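Local coordinates for protein GH26C (PDB 6Q78) that probably hydrolyses internal beta-1,4-mannosidic linkages of mannans, acting as a family 26 endo-beta-mannanase, at residues 83-88 with 373-378; 103-108 with 381-386; 158-163 with 194-199. One frame throughout, in Å; residues are numbered along the deposited sequence.

Contact 1 of 3, residues 83-88 with 373-378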
loop_
_atom_site.group_PDB
_atom_site.type_symbol
_atom_site.label_atom_id
_atom_site.label_comp_id
_atom_site.label_asym_id
_atom_site.label_seq_id
_atom_site.Cartn_x
_atom_site.Cartn_y
_atom_site.Cartn_z
ATOM N N VAL A 83 -6.377 -5.390 8.596
ATOM C CA VAL A 83 -4.945 -5.530 8.832
ATOM C C VAL A 83 -4.368 -6.499 7.817
ATOM O O VAL A 83 -4.846 -7.628 7.686
ATOM C CB VAL A 83 -4.685 -6.020 10.260
ATOM C CG1 VAL A 83 -3.229 -6.435 10.458
ATOM C CG2 VAL A 83 -5.071 -4.889 11.247
ATOM N N GLY A 84 -3.310 -6.063 7.135
ATOM C CA GLY A 84 -2.624 -6.953 6.217
ATOM C C GLY A 84 -1.113 -6.922 6.347
ATOM O O GLY A 84 -0.553 -6.308 7.265
ATOM N N GLN A 85 -0.424 -7.594 5.423
ATOM C CA GLN A 85 1.031 -7.669 5.478
ATOM C C GLN A 85 1.589 -7.857 4.066
ATOM O O GLN A 85 1.026 -8.606 3.240
ATOM C CB GLN A 85 1.507 -8.788 6.433
ATOM C CG GLN A 85 3.028 -8.879 6.573
ATOM C CD GLN A 85 3.444 -9.586 7.875
ATOM O OE1 GLN A 85 2.708 -10.407 8.431
ATOM N NE2 GLN A 85 4.628 -9.259 8.361
ATOM N N GLN A 86 2.698 -7.170 3.815
ATOM C CA GLN A 86 3.411 -7.292 2.543
ATOM C C GLN A 86 3.905 -8.731 2.383
ATOM O O GLN A 86 4.483 -9.303 3.314
ATOM C CB GLN A 86 4.612 -6.339 2.558
ATOM C CG GLN A 86 5.338 -6.229 1.236
ATOM C CD GLN A 86 4.577 -5.408 0.221
ATOM O OE1 GLN A 86 3.564 -4.808 0.517
ATOM N NE2 GLN A 86 5.108 -5.378 -1.012
ATOM N N ASP A 87 3.694 -9.301 1.188
ATOM C CA ASP A 87 4.226 -10.628 0.844
ATOM C C ASP A 87 3.845 -11.701 1.857
ATOM O O ASP A 87 4.623 -12.612 2.170
ATOM C CB ASP A 87 5.740 -10.569 0.603
ATOM C CG ASP A 87 6.094 -9.725 -0.607
ATOM O OD1 ASP A 87 5.307 -9.650 -1.547
ATOM O OD2 ASP A 87 7.183 -9.118 -0.617
ATOM N N ALA A 88 2.621 -11.610 2.368
ATOM C CA ALA A 88 2.221 -12.523 3.447
ATOM C C ALA A 88 2.269 -13.990 3.008
ATOM O O ALA A 88 2.432 -14.872 3.861
ATOM C CB ALA A 88 0.819 -12.165 3.930
ATOM N N TRP A 373 4.972 -4.265 7.003
ATOM C CA TRP A 373 5.949 -4.730 6.032
ATOM C C TRP A 373 6.184 -6.232 6.210
ATOM O O TRP A 373 5.631 -6.864 7.110
ATOM C CB TRP A 373 7.236 -3.890 6.093
ATOM C CG TRP A 373 8.013 -3.941 4.822
ATOM C CD1 TRP A 373 9.300 -4.382 4.669
ATOM C CD2 TRP A 373 7.566 -3.545 3.506
ATOM N NE1 TRP A 373 9.677 -4.309 3.349
ATOM C CE2 TRP A 373 8.641 -3.793 2.614
ATOM C CE3 TRP A 373 6.374 -2.999 3.005
ATOM C CZ2 TRP A 373 8.556 -3.530 1.239
ATOM C CZ3 TRP A 373 6.289 -2.742 1.631
ATOM C CH2 TRP A 373 7.378 -3.015 0.770
ATOM N N TYR A 374 6.990 -6.823 5.334
ATOM C CA TYR A 374 7.158 -8.272 5.366
ATOM C C TYR A 374 8.029 -8.730 6.543
ATOM O O TYR A 374 8.862 -7.984 7.084
ATOM C CB TYR A 374 7.656 -8.855 4.038
ATOM C CG TYR A 374 8.861 -8.233 3.368
ATOM C CD1 TYR A 374 10.116 -8.232 3.968
ATOM C CD2 TYR A 374 8.740 -7.686 2.093
ATOM C CE1 TYR A 374 11.237 -7.693 3.295
ATOM C CE2 TYR A 374 9.839 -7.158 1.431
ATOM C CZ TYR A 374 11.056 -7.169 2.029
ATOM O OH TYR A 374 12.154 -6.628 1.355
ATOM N N ASN A 375 7.846 -9.994 6.911
ATOM C CA ASN A 375 8.814 -10.713 7.746
ATOM C C ASN A 375 9.828 -11.383 6.840
ATOM O O ASN A 375 9.474 -11.854 5.762
ATOM C CB ASN A 375 8.087 -11.816 8.526
ATOM C CG ASN A 375 7.173 -11.288 9.634
ATOM O OD1 ASN A 375 7.234 -10.127 10.042
ATOM N ND2 ASN A 375 6.308 -12.182 10.136
ATOM N N TYR A 376 11.092 -11.423 7.266
ATOM C CA TYR A 376 12.129 -11.932 6.374
ATOM C C TYR A 376 13.335 -12.379 7.187
ATOM O O TYR A 376 13.852 -11.609 7.996
ATOM C CB TYR A 376 12.557 -10.802 5.416
ATOM C CG TYR A 376 13.631 -11.203 4.430
ATOM C CD1 TYR A 376 13.327 -11.967 3.316
ATOM C CD2 TYR A 376 14.941 -10.812 4.616
ATOM C CE1 TYR A 376 14.318 -12.337 2.408
ATOM C CE2 TYR A 376 15.929 -11.173 3.721
ATOM C CZ TYR A 376 15.605 -11.929 2.620
ATOM O OH TYR A 376 16.601 -12.280 1.729
ATOM N N GLN A 377 13.761 -13.631 6.975
ATOM C CA GLN A 377 14.914 -14.183 7.685
ATOM C C GLN A 377 14.759 -13.992 9.192
ATOM O O GLN A 377 13.754 -14.431 9.748
ATOM C CB GLN A 377 16.223 -13.618 7.125
ATOM C CG GLN A 377 16.383 -13.967 5.650
ATOM C CD GLN A 377 17.737 -13.586 5.075
ATOM O OE1 GLN A 377 18.448 -12.734 5.613
ATOM N NE2 GLN A 377 18.101 -14.230 3.966
ATOM N N ASP A 378 15.713 -13.336 9.871
ATOM C CA ASP A 378 15.626 -13.200 11.324
ATOM C C ASP A 378 14.955 -11.920 11.789
ATOM O O ASP A 378 15.048 -11.585 12.977
ATOM C CB ASP A 378 17.020 -13.297 11.949
ATOM C CG ASP A 378 17.579 -14.686 11.870
ATOM O OD1 ASP A 378 16.825 -15.646 12.132
ATOM O OD2 ASP A 378 18.775 -14.814 11.535
HETATM O O HOH W 1 5.638 -11.264 5.195
#

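Contact 2 of 3, residues 103-108 with 381-386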
loop_
_atom_site.group_PDB
_atom_site.type_symbol
_atom_site.label_atom_id
_atom_site.label_comp_id
_atom_site.label_asym_id
_atom_site.label_seq_id
_atom_site.Cartn_x
_atom_site.Cartn_y
_atom_site.Cartn_z
ATOM N N LYS A 103 -1.323 -16.194 9.830
ATOM C CA LYS A 103 -2.150 -17.379 10.111
ATOM C C LYS A 103 -1.460 -18.346 11.074
ATOM O O LYS A 103 -2.123 -18.941 11.934
ATOM C CB LYS A 103 -2.513 -18.090 8.807
ATOM C CG LYS A 103 -3.389 -19.335 9.014
ATOM C CD LYS A 103 -3.874 -19.843 7.669
ATOM C CE LYS A 103 -4.340 -21.266 7.778
ATOM N NZ LYS A 103 -5.568 -21.351 8.566
ATOM N N LYS A 104 -0.130 -18.508 10.975
ATOM C CA LYS A 104 0.563 -19.301 11.998
ATOM C C LYS A 104 0.276 -18.753 13.385
ATOM O O LYS A 104 0.153 -19.513 14.354
ATOM C CB LYS A 104 2.087 -19.281 11.787
ATOM C CG LYS A 104 2.636 -19.867 10.458
ATOM C CD LYS A 104 4.165 -19.874 10.522
ATOM C CE LYS A 104 4.826 -20.436 9.288
ATOM N NZ LYS A 104 4.842 -19.445 8.156
ATOM N N MET A 105 0.243 -17.429 13.509
ATOM C CA MET A 105 0.117 -16.745 14.791
ATOM C C MET A 105 -1.319 -16.750 15.293
ATOM O O MET A 105 -1.572 -17.116 16.456
ATOM C CB MET A 105 0.594 -15.292 14.589
ATOM C CG MET A 105 0.650 -14.437 15.872
ATOM S SD MET A 105 1.839 -15.074 17.113
ATOM C CE MET A 105 0.717 -15.672 18.411
ATOM N N THR A 106 -2.277 -16.344 14.436
ATOM C CA THR A 106 -3.648 -16.046 14.853
ATOM C C THR A 106 -4.662 -17.106 14.452
ATOM O O THR A 106 -5.784 -17.086 14.986
ATOM C CB THR A 106 -4.149 -14.722 14.246
ATOM O OG1 THR A 106 -4.447 -14.900 12.838
ATOM C CG2 THR A 106 -3.152 -13.598 14.440
ATOM N N GLY A 107 -4.313 -17.992 13.527
ATOM C CA GLY A 107 -5.269 -18.919 12.943
ATOM C C GLY A 107 -5.999 -18.383 11.734
ATOM O O GLY A 107 -6.637 -19.187 11.009
ATOM N N SER A 108 -5.924 -17.066 11.479
ATOM C CA SER A 108 -6.534 -16.447 10.309
ATOM C C SER A 108 -5.461 -15.875 9.402
ATOM O O SER A 108 -4.462 -15.357 9.880
ATOM C CB SER A 108 -7.459 -15.313 10.744
ATOM O OG SER A 108 -8.006 -14.665 9.595
ATOM N N CYS A 381 8.169 -8.168 11.819
ATOM C CA CYS A 381 7.324 -7.149 12.407
ATOM C C CYS A 381 5.937 -7.658 12.751
ATOM O O CYS A 381 5.139 -6.897 13.299
ATOM C CB CYS A 381 7.255 -5.883 11.539
ATOM S SG CYS A 381 6.412 -6.109 9.959
ATOM N N THR A 382 5.624 -8.916 12.430
ATOM C CA THR A 382 4.504 -9.583 13.080
ATOM C C THR A 382 5.028 -10.907 13.623
ATOM O O THR A 382 5.832 -11.584 12.967
ATOM C CB THR A 382 3.325 -9.844 12.104
ATOM O OG1 THR A 382 3.753 -10.688 11.020
ATOM C CG2 THR A 382 2.723 -8.521 11.582
ATOM N N PRO A 383 4.618 -11.294 14.833
ATOM C CA PRO A 383 5.232 -12.457 15.485
ATOM C C PRO A 383 4.592 -13.764 15.036
ATOM O O PRO A 383 3.505 -13.796 14.442
ATOM C CB PRO A 383 4.932 -12.218 16.971
ATOM C CG PRO A 383 3.596 -11.504 16.943
ATOM C CD PRO A 383 3.747 -10.534 15.746
ATOM N N VAL A 384 5.317 -14.849 15.303
ATOM C CA VAL A 384 4.753 -16.193 15.199
ATOM C C VAL A 384 4.822 -16.784 16.604
ATOM O O VAL A 384 5.482 -16.210 17.485
ATOM C CB VAL A 384 5.483 -17.049 14.146
ATOM C CG1 VAL A 384 5.332 -16.425 12.725
ATOM C CG2 VAL A 384 6.920 -17.295 14.530
ATOM N N PRO A 385 4.172 -17.908 16.843
ATOM C CA PRO A 385 4.112 -18.390 18.224
ATOM C C PRO A 385 5.482 -18.677 18.843
ATOM O O PRO A 385 6.358 -19.220 18.236
ATOM C CB PRO A 385 3.228 -19.647 18.106
ATOM C CG PRO A 385 2.330 -19.339 16.936
ATOM C CD PRO A 385 3.267 -18.671 15.969
ATOM N N GLY A 386 5.609 -18.274 20.092
ATOM C CA GLY A 386 6.839 -18.425 20.835
ATOM C C GLY A 386 7.766 -17.225 20.742
ATOM O O GLY A 386 8.738 -17.174 21.439
#

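Contact 3 of 3, residues 158-163 with 194-199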
loop_
_atom_site.group_PDB
_atom_site.type_symbol
_atom_site.label_atom_id
_atom_site.label_comp_id
_atom_site.label_asym_id
_atom_site.label_seq_id
_atom_site.Cartn_x
_atom_site.Cartn_y
_atom_site.Cartn_z
ATOM N N TRP A 158 5.516 0.086 -5.744
ATOM C CA TRP A 158 6.386 -0.059 -6.912
ATOM C C TRP A 158 7.773 0.463 -6.567
ATOM O O TRP A 158 8.033 1.676 -6.657
ATOM C CB TRP A 158 5.786 0.709 -8.073
ATOM C CG TRP A 158 6.516 0.496 -9.367
ATOM C CD1 TRP A 158 7.424 -0.502 -9.662
ATOM C CD2 TRP A 158 6.347 1.244 -10.573
ATOM N NE1 TRP A 158 7.856 -0.390 -10.982
ATOM C CE2 TRP A 158 7.195 0.671 -11.558
ATOM C CE3 TRP A 158 5.585 2.357 -10.908
ATOM C CZ2 TRP A 158 7.256 1.163 -12.853
ATOM C CZ3 TRP A 158 5.679 2.867 -12.204
ATOM C CH2 TRP A 158 6.499 2.270 -13.148
ATOM N N HIS A 159 8.683 -0.459 -6.210
ATOM C CA HIS A 159 10.083 -0.082 -6.041
ATOM C C HIS A 159 10.708 -0.101 -7.431
ATOM O O HIS A 159 11.299 -1.093 -7.893
ATOM C CB HIS A 159 10.788 -0.986 -5.041
ATOM C CG HIS A 159 10.421 -0.699 -3.618
ATOM N ND1 HIS A 159 9.297 -1.237 -3.021
ATOM C CD2 HIS A 159 11.040 0.047 -2.664
ATOM C CE1 HIS A 159 9.226 -0.810 -1.767
ATOM N NE2 HIS A 159 10.258 -0.015 -1.531
ATOM N N PHE A 160 10.519 1.032 -8.123
ATOM C CA PHE A 160 10.850 1.207 -9.541
ATOM C C PHE A 160 12.317 1.602 -9.673
ATOM O O PHE A 160 12.728 2.667 -9.221
ATOM C CB PHE A 160 9.887 2.282 -10.060
ATOM C CG PHE A 160 10.061 2.688 -11.527
ATOM C CD1 PHE A 160 10.631 1.840 -12.456
ATOM C CD2 PHE A 160 9.578 3.918 -11.952
ATOM C CE1 PHE A 160 10.744 2.242 -13.798
ATOM C CE2 PHE A 160 9.730 4.331 -13.262
ATOM C CZ PHE A 160 10.318 3.500 -14.183
ATOM N N ARG A 161 13.121 0.705 -10.229
ATOM C CA ARG A 161 14.536 1.013 -10.411
ATOM C C ARG A 161 14.682 2.159 -11.402
ATOM O O ARG A 161 13.969 2.237 -12.405
ATOM C CB ARG A 161 15.309 -0.239 -10.857
ATOM C CG ARG A 161 15.308 -1.299 -9.763
ATOM C CD ARG A 161 15.921 -2.616 -10.211
ATOM N NE ARG A 161 15.481 -3.675 -9.314
ATOM C CZ ARG A 161 16.056 -3.995 -8.167
ATOM N NH1 ARG A 161 17.131 -3.345 -7.743
ATOM N NH2 ARG A 161 15.514 -4.973 -7.420
ATOM N N GLU A 162 15.630 3.042 -11.126
ATOM C CA GLU A 162 15.736 4.276 -11.872
ATOM C C GLU A 162 16.047 3.975 -13.338
ATOM O O GLU A 162 16.681 2.961 -13.655
ATOM C CB GLU A 162 16.802 5.184 -11.243
ATOM C CG GLU A 162 18.277 4.697 -11.387
ATOM C CD GLU A 162 18.831 4.932 -12.770
ATOM O OE1 GLU A 162 19.719 4.136 -13.223
ATOM O OE2 GLU A 162 18.399 5.924 -13.400
ATOM N N PRO A 163 15.626 4.860 -14.248
ATOM C CA PRO A 163 15.516 4.474 -15.670
ATOM C C PRO A 163 16.816 4.455 -16.457
ATOM O O PRO A 163 16.865 3.792 -17.511
ATOM C CB PRO A 163 14.560 5.542 -16.253
ATOM C CG PRO A 163 14.836 6.747 -15.381
ATOM C CD PRO A 163 14.976 6.146 -13.985
ATOM N N ASP A 194 9.534 7.541 -23.141
ATOM C CA ASP A 194 9.020 6.352 -23.814
ATOM C C ASP A 194 9.325 5.092 -23.013
ATOM O O ASP A 194 8.477 4.194 -22.910
ATOM C CB ASP A 194 9.614 6.252 -25.217
ATOM C CG ASP A 194 8.982 7.229 -26.187
ATOM O OD1 ASP A 194 9.638 7.574 -27.196
ATOM O OD2 ASP A 194 7.845 7.666 -25.937
ATOM N N TYR A 195 10.520 5.020 -22.410
ATOM C CA TYR A 195 10.845 3.919 -21.501
ATOM C C TYR A 195 9.817 3.807 -20.383
ATOM O O TYR A 195 9.355 2.700 -20.032
ATOM C CB TYR A 195 12.223 4.209 -20.902
ATOM C CG TYR A 195 12.696 3.291 -19.799
ATOM C CD1 TYR A 195 12.409 3.560 -18.475
ATOM C CD2 TYR A 195 13.485 2.190 -20.070
ATOM C CE1 TYR A 195 12.872 2.754 -17.454
ATOM C CE2 TYR A 195 13.943 1.360 -19.035
ATOM C CZ TYR A 195 13.643 1.674 -17.735
ATOM O OH TYR A 195 14.102 0.870 -16.713
ATOM N N TYR A 196 9.456 4.948 -19.794
ATOM C CA TYR A 196 8.490 4.925 -18.696
ATOM C C TYR A 196 7.102 4.500 -19.184
ATOM O O TYR A 196 6.408 3.725 -18.505
ATOM C CB TYR A 196 8.426 6.311 -18.053
ATOM C CG TYR A 196 7.453 6.400 -16.915
ATOM C CD1 TYR A 196 7.547 5.516 -15.840
ATOM C CD2 TYR A 196 6.429 7.352 -16.902
ATOM C CE1 TYR A 196 6.660 5.574 -14.767
ATOM C CE2 TYR A 196 5.522 7.434 -15.803
ATOM C CZ TYR A 196 5.658 6.523 -14.760
ATOM O OH TYR A 196 4.805 6.513 -13.686
ATOM N N LYS A 197 6.679 4.974 -20.355
ATOM C CA LYS A 197 5.403 4.518 -20.899
ATOM C C LYS A 197 5.393 3.009 -21.068
ATOM O O LYS A 197 4.382 2.366 -20.782
ATOM C CB LYS A 197 5.076 5.238 -22.206
ATOM C CG LYS A 197 4.660 6.700 -21.992
ATOM C CD LYS A 197 4.174 7.398 -23.281
ATOM C CE LYS A 197 5.202 7.540 -24.341
ATOM N NZ LYS A 197 4.479 8.311 -25.413
ATOM N N GLN A 198 6.523 2.420 -21.505
ATOM C CA GLN A 198 6.574 0.964 -21.654
ATOM C C GLN A 198 6.418 0.267 -20.311
ATOM O O GLN A 198 5.769 -0.783 -20.229
ATOM C CB GLN A 198 7.875 0.558 -22.358
ATOM C CG GLN A 198 7.865 -0.879 -22.881
ATOM C CD GLN A 198 8.022 -1.918 -21.786
ATOM O OE1 GLN A 198 8.848 -1.775 -20.882
ATOM N NE2 GLN A 198 7.211 -2.977 -21.857
ATOM N N LYS A 199 6.999 0.827 -19.247
ATOM C CA LYS A 199 6.805 0.228 -17.921
ATOM C C LYS A 199 5.341 0.288 -17.496
ATOM O O LYS A 199 4.810 -0.668 -16.911
ATOM C CB LYS A 199 7.666 0.941 -16.877
ATOM C CG LYS A 199 9.174 0.884 -17.113
ATOM C CD LYS A 199 9.679 -0.544 -17.366
ATOM C CE LYS A 199 11.224 -0.532 -17.346
ATOM N NZ LYS A 199 11.779 -1.923 -17.581
HETATM O O HOH W 2 13.517 0.146 -14.113
#

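Contact 1 of 3, residues 83-88 with 373-378
Gln85 and the carbonyl of Trp373 make the main polar link. NE2 donates to Trp373 O at 2.9 Å (N-H...O 156°), with the acceptor close to the plane of the Gln85 amide and the donor in the plane of the carbonyl. The same NE2 reaches Asn375 OD1 in a weak bond of 3.2 Å, the two amide planes standing almost perpendicular. An extended Gln85 chain carries the amide there, and Thr382 OG1 holds its OE1. Asn375 OD1 has a stronger partner in Cys381 N, while its ND2 is shared between Asp101 and Thr382 O. A water joins the two backbones, bonded to Gln86 O at 3.0 Å and to Asn375 N at 3.1 Å.

The join belongs to the closing seam of the (beta/alpha)8 barrel, where the first strand, 81-86, runs parallel to the last, 369-372, and both chains leave the sheet at the same end. There a Tris molecule, probably from the crystallisation liquor, lies about 3 Å from the side chain of Trp373 and may mark a pocket, consistent with the active-site end of the barrel.

Van der Waals and CH-pi contact centres on the Trp373 indole. Gln86 lays its chain over one face, CG 3.8 Å from the centroid of the six-membered ring in a CH-pi contact, and its amide runs nearly parallel to the ring, CD 3.5 Å from Trp373 CZ3, with NE2 weakly hydrogen-bonded to Ser115 O. The bend at chi2 (75°) turns CD over the indole. Tyr374 CB packs on Gln86 O at 3.3 Å, and Asp87 OD2 approaches Tyr374 CD2 obliquely.

Contact 2 of 3, residues 103-108 with 381-386
Pro383 and Pro385 bring their rings to Met105, and the peptide plane between Val384 and Pro385 offers the thioether a face. Met105 SD stands almost directly above that plane, 3.5 Å from Val384 C. The ring atoms Pro383 CG and Pro385 CD each lie 4.0 Å from SD, and the carbonyl of Pro383 points into the same side chain, its O 3.3 Å from Met105 CG. CG is anti to the backbone N (chi1 -175°), which puts it beside Pro383 O; the turn at chi2 (63°) then sets SD over the peptide. Met105 and Pro385 also touch a neighbouring molecule in the crystal.

The Pro385 ring rests on the last turn of helix 101-106, CG 3.4 Å from Lys104 O. That helix stops at once: Gly107 N still bonds to Lys103 O, but Gly107 itself takes positive phi, and Ser108 N donates to Thr106 OG1 at 3.0 Å in an ST turn. The side chain of Lys104 adds its aliphatic stem, CD lying 4.3 Å from Val384 CG1, while NZ leads away to the carbonyls of Asp99 and Asn96 and a salt bridge with Asp101. Contact across the pair is van der Waals, between a helix end and a proline-rich loop at the surface.

Met105 also packs on Ala390, Phe393 and Met394, and Pro383 on Phe393, so helix 390-397 backs the joint. Thr382 lies against Ile102 of helix 101-106 and Phe372 of strand 369-372, tying the loop to the barrel wall.

Contact 3 of 3, residues 158-163 with 194-199
Trp158 and Phe160 meet Tyr196 and Lys199 where the loop after barrel strand 153-157 packs on helix 193-208, within the crossover of the (beta/alpha)8 barrel that leads on to strand 220-223. This part is tight and almost all carbon. Trp158 CH2 lies 3.7 Å from Tyr196 CE1, and Phe160 CE2 is 3.6 Å from Tyr196 CD1. The Phe160 and Tyr196 rings meet rim to rim, planes 27° apart, with neither over the face of the other. Trp158 CZ2 sits over one face of the Phe160 ring, toward its rim. Lys199 adds its stem, CB at the edge of the indole and CG 3.9 Å from Phe160 CE1; the bend at chi2 (-51°) turns CD off toward the side where NZ meets Thr121 O and Asp123. The polar ends have partners elsewhere: Tyr196 OH bonds to Thr252 and Trp158 NE1 to Thr121.

The Tyr195 side is the wetter one, though Pro163 CB still touches Tyr195 CE1 at 3.5 Å, and Pro163 O sits over one face of the ring, offset toward the rim. The phenol oxygen also bonds to Asp123, and a water donates to both Arg161 O, at 2.7 Å, and Tyr195 OH, at 2.8 Å.

Contacts 1 and 2 are neighbours, with centres 11 Å apart, and share the chain that leaves strand 369-372: its first residues pack against strand 81-86, its later ones against helix 101-106. Contact 1, partly buried, mixes side-chain amide hydrogen bonds, a water and an indole face; contact 2, at the surface, rests on thioether and proline packing. Contact 3 is the most buried and aromatic, and the polar ends of its rings are bonded elsewhere in the chain. It lies across the chain's centre from contact 2, nearest atoms about 13 Å apart, but touches contact 1 through Trp373 CH2 and His159 CE1, 3.8 Å apart, beside the Tris molecule that His159 also binds.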